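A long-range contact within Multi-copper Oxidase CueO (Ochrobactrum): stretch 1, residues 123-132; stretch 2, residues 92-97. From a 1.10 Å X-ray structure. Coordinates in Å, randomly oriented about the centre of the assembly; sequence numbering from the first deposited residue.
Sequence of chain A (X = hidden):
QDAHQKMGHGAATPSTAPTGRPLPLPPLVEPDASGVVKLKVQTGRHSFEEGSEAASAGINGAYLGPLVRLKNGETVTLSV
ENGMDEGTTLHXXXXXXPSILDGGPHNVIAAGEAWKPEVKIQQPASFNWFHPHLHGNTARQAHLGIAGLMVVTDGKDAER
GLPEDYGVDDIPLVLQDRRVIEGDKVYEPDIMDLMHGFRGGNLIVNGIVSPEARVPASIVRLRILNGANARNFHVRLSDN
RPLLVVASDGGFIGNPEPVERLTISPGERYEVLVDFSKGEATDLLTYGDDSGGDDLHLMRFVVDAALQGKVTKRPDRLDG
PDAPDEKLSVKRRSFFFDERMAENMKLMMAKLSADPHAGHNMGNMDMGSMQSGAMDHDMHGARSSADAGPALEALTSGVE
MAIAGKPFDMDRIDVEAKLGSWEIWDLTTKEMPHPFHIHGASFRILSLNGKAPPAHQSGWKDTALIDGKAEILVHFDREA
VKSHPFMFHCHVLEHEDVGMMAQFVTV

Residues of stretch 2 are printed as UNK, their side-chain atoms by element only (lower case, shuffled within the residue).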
# COMPACT_ATOMS: atom_id res chain seq x y z
N GLN A 123 11.41 5.65 -13.45
CA GLN A 123 10.77 6.33 -12.33
C GLN A 123 11.75 6.41 -11.17
O GLN A 123 12.72 5.65 -11.11
CB GLN A 123 9.49 5.63 -11.90
CG GLN A 123 9.73 4.26 -11.27
CD GLN A 123 8.41 3.58 -11.01
OE1 GLN A 123 7.86 2.88 -11.87
NE2 GLN A 123 7.84 3.85 -9.83
N PRO A 124 11.46 7.23 -10.14
CA PRO A 124 12.32 7.25 -8.96
C PRO A 124 12.34 5.94 -8.23
O PRO A 124 11.32 5.26 -8.10
CB PRO A 124 11.71 8.37 -8.11
CG PRO A 124 11.02 9.31 -9.09
CD PRO A 124 10.47 8.33 -10.14
N ALA A 125 13.51 5.62 -7.68
CA ALA A 125 13.68 4.45 -6.83
C ALA A 125 12.65 4.48 -5.69
O ALA A 125 12.46 5.51 -5.05
CB ALA A 125 15.09 4.43 -6.27
N SER A 126 12.00 3.35 -5.45
CA SER A 126 10.82 3.33 -4.58
C SER A 126 10.42 1.93 -4.24
O SER A 126 10.77 0.94 -4.92
CB SER A 126 9.67 4.08 -5.27
OG SER A 126 9.48 3.63 -6.61
N PHE A 127 9.65 1.83 -3.16
CA PHE A 127 9.06 0.59 -2.63
C PHE A 127 7.57 0.61 -2.93
O PHE A 127 6.82 1.36 -2.32
CB PHE A 127 9.35 0.51 -1.12
CG PHE A 127 8.72 -0.65 -0.42
CD1 PHE A 127 8.88 -1.97 -0.83
CD2 PHE A 127 7.98 -0.49 0.73
CE1 PHE A 127 8.33 -3.02 -0.13
CE2 PHE A 127 7.40 -1.54 1.41
CZ PHE A 127 7.61 -2.80 1.00
N ASN A 128 7.20 -0.23 -3.89
CA ASN A 128 5.84 -0.33 -4.45
C ASN A 128 5.26 -1.68 -4.16
O ASN A 128 5.91 -2.55 -3.53
CB ASN A 128 5.89 0.03 -5.93
CG ASN A 128 6.64 1.34 -6.14
OD1 ASN A 128 6.19 2.37 -5.64
ND2 ASN A 128 7.74 1.27 -6.84
N TRP A 129 4.05 -1.95 -4.64
CA TRP A 129 3.41 -3.23 -4.38
C TRP A 129 2.35 -3.50 -5.44
O TRP A 129 2.14 -2.70 -6.34
CB TRP A 129 2.88 -3.35 -2.95
CG TRP A 129 1.71 -2.48 -2.62
CD1 TRP A 129 1.60 -1.13 -2.66
CD2 TRP A 129 0.49 -2.96 -2.03
NE1 TRP A 129 0.37 -0.74 -2.15
CE2 TRP A 129 -0.33 -1.86 -1.79
CE3 TRP A 129 0.01 -4.24 -1.72
CZ2 TRP A 129 -1.60 -1.99 -1.19
CZ3 TRP A 129 -1.22 -4.39 -1.14
CH2 TRP A 129 -2.03 -3.25 -0.87
N PHE A 130 1.68 -4.65 -5.32
CA PHE A 130 0.63 -4.98 -6.28
C PHE A 130 -0.37 -5.89 -5.65
O PHE A 130 -0.05 -6.67 -4.73
CB PHE A 130 1.23 -5.57 -7.60
CG PHE A 130 2.20 -6.67 -7.44
CD1 PHE A 130 1.82 -8.00 -7.46
CD2 PHE A 130 3.57 -6.42 -7.35
CE1 PHE A 130 2.77 -9.02 -7.38
CE2 PHE A 130 4.52 -7.45 -7.24
CZ PHE A 130 4.10 -8.72 -7.26
N HIS A 131 -1.61 -5.81 -6.14
CA HIS A 131 -2.74 -6.47 -5.48
C HIS A 131 -3.94 -6.34 -6.41
O HIS A 131 -3.92 -5.53 -7.33
CB HIS A 131 -3.01 -5.80 -4.13
CG HIS A 131 -3.28 -4.33 -4.26
ND1 HIS A 131 -4.51 -3.83 -4.64
CD2 HIS A 131 -2.46 -3.28 -4.18
CE1 HIS A 131 -4.41 -2.51 -4.70
NE2 HIS A 131 -3.18 -2.14 -4.39
N PRO A 132 -5.01 -7.09 -6.14
CA PRO A 132 -6.20 -7.00 -7.04
C PRO A 132 -6.85 -5.65 -6.93
O PRO A 132 -6.81 -4.96 -5.90
CB PRO A 132 -7.13 -8.09 -6.51
CG PRO A 132 -6.20 -9.06 -5.81
CD PRO A 132 -5.18 -8.16 -5.18
N UNK A 92 -0.53 -2.30 -10.38
CA UNK A 92 0.89 -2.04 -10.10
C UNK A 92 0.93 -0.72 -9.31
O UNK A 92 1.10 0.37 -9.86
c UNK A 92 1.83 -7.25 -12.48
c UNK A 92 1.38 -6.51 -13.53
c UNK A 92 2.23 -6.64 -11.27
c UNK A 92 2.19 -5.28 -11.11
c UNK A 92 1.48 -3.07 -12.36
n UNK A 92 0.92 -4.14 -14.25
c UNK A 92 1.71 -1.98 -11.39
c UNK A 92 1.31 -5.13 -13.38
c UNK A 92 1.71 -4.48 -12.16
c UNK A 92 1.04 -2.93 -13.62
N UNK A 93 0.72 -0.86 -8.00
CA UNK A 93 0.51 0.25 -7.04
C UNK A 93 1.85 0.91 -6.72
O UNK A 93 2.61 0.43 -5.89
c UNK A 93 -0.22 1.82 -4.40
c UNK A 93 -0.19 -0.34 -5.83
n UNK A 93 -1.93 0.38 -4.18
c UNK A 93 -2.11 1.38 -3.32
n UNK A 93 -1.11 2.25 -3.42
c UNK A 93 -0.74 0.66 -4.86
N UNK A 94 2.10 2.03 -7.41
CA UNK A 94 3.35 2.74 -7.34
C UNK A 94 4.23 2.68 -8.55
O UNK A 94 5.16 3.45 -8.71
N UNK A 95 3.93 1.74 -9.46
CA UNK A 95 4.69 1.65 -10.70
C UNK A 95 4.22 2.70 -11.68
O UNK A 95 3.02 3.04 -11.70
c UNK A 95 5.24 -1.51 -12.94
c UNK A 95 5.62 -0.22 -12.25
c UNK A 95 4.54 0.23 -11.31
c UNK A 95 6.95 -0.40 -11.46
N UNK A 96 5.15 3.27 -12.46
CA UNK A 96 4.75 4.30 -13.45
C UNK A 96 4.56 3.61 -14.81
O UNK A 96 5.53 3.23 -15.48
c UNK A 96 6.27 8.29 -10.47
c UNK A 96 5.78 5.38 -13.60
c UNK A 96 6.55 7.58 -12.73
c UNK A 96 5.90 6.39 -12.47
c UNK A 96 5.47 6.15 -11.18
c UNK A 96 6.73 8.53 -11.72
c UNK A 96 5.66 7.12 -10.18
N UNK A 97 3.28 3.48 -15.19
CA UNK A 97 2.90 2.89 -16.49
C UNK A 97 1.71 3.65 -17.05
O UNK A 97 0.87 4.14 -16.30
c UNK A 97 2.56 1.38 -16.39
c UNK A 97 3.78 0.55 -16.09
c UNK A 97 1.42 1.10 -15.42
O HOH W 1 6.34 5.03 -6.72
O HOH W 2 8.31 2.98 -14.65

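Position 92 carries ten side-chain atoms, nine carbons and one nitrogen: one carbon leads into fused five- and six-membered rings. An edge of the fused rings meets the face of the F130 ring, with planes at 65°, and a ring carbon lies 3.7 Å from F130 CB. Only an indole fits, so this is W92, and the carbon near F130 CB is CE3. It pairs with F130 in the antiparallel, non-hydrogen-bonded register, and both side chains leave on the same face of the sheet.

Position 93 has one carbon and then a five-membered ring of three carbons and two nitrogens. Its CB packs over the five-membered ring of W129, and a ring nitrogen lies 2.8 Å from H131 NE2. The ring is an imidazole: H93. Its backbone is clasped to W129, in good line from W129 N to H93 O (3.0 Å, 166°) and weakly from H93 N to W129 O (2.9 Å, 127°). Their side chains share the other face of the sheet. At its edge the ring hydrogen-bonds to a second imidazole, H93 ND1 to H131 NE2; either nitrogen could be the donor.

Position 94 has no side-chain atoms, and its bare CA lets N128 OD1 approach to 3.3 Å, so it is G94. Phi of 109° and psi of -14° would jam a CB against the preceding carbonyl, and an ideal CB would also stand 2.1 Å from N128 OD1. Backbone and neighbour thus both demand glycine. G94 O accepts from Q123 NE2 at 2.9 Å.

Position 95 shows four carbons, forked at the second. Its CA-to-CB bond points away from stretch 1, yet one terminal carbon comes within 3.4 Å of Q123 OE1. This is L95, and that carbon is CD1. L95 N closes the type II turn on W92 O at 3.2 Å.

Position 96 holds one carbon and a six-carbon ring, with no heteroatom. Q123 CB sits over one face of the ring, 3.8 Å from its centroid; this is F96. P124 CD is 4.1 Å from F96 CE2, and F96 N donates to Q123 OE1 at 2.8 Å.

Position 97 has three carbons, one bearing the other two, and makes no contact with stretch 1; it is V97.

The contact works by handing over from strand to turn. A short antiparallel pairing sets aromatic pairs on two faces, glycine lets the chain turn beside N128, and Q123 then takes over where the pairing ends. Its amide serves two backbone groups, G94 O and F96 N, while its CB packs on a ring. Water 2 bridges Q123 OE1 and F96 O, reinforcing that end.

Stretch 2 92-97: WHGLFV
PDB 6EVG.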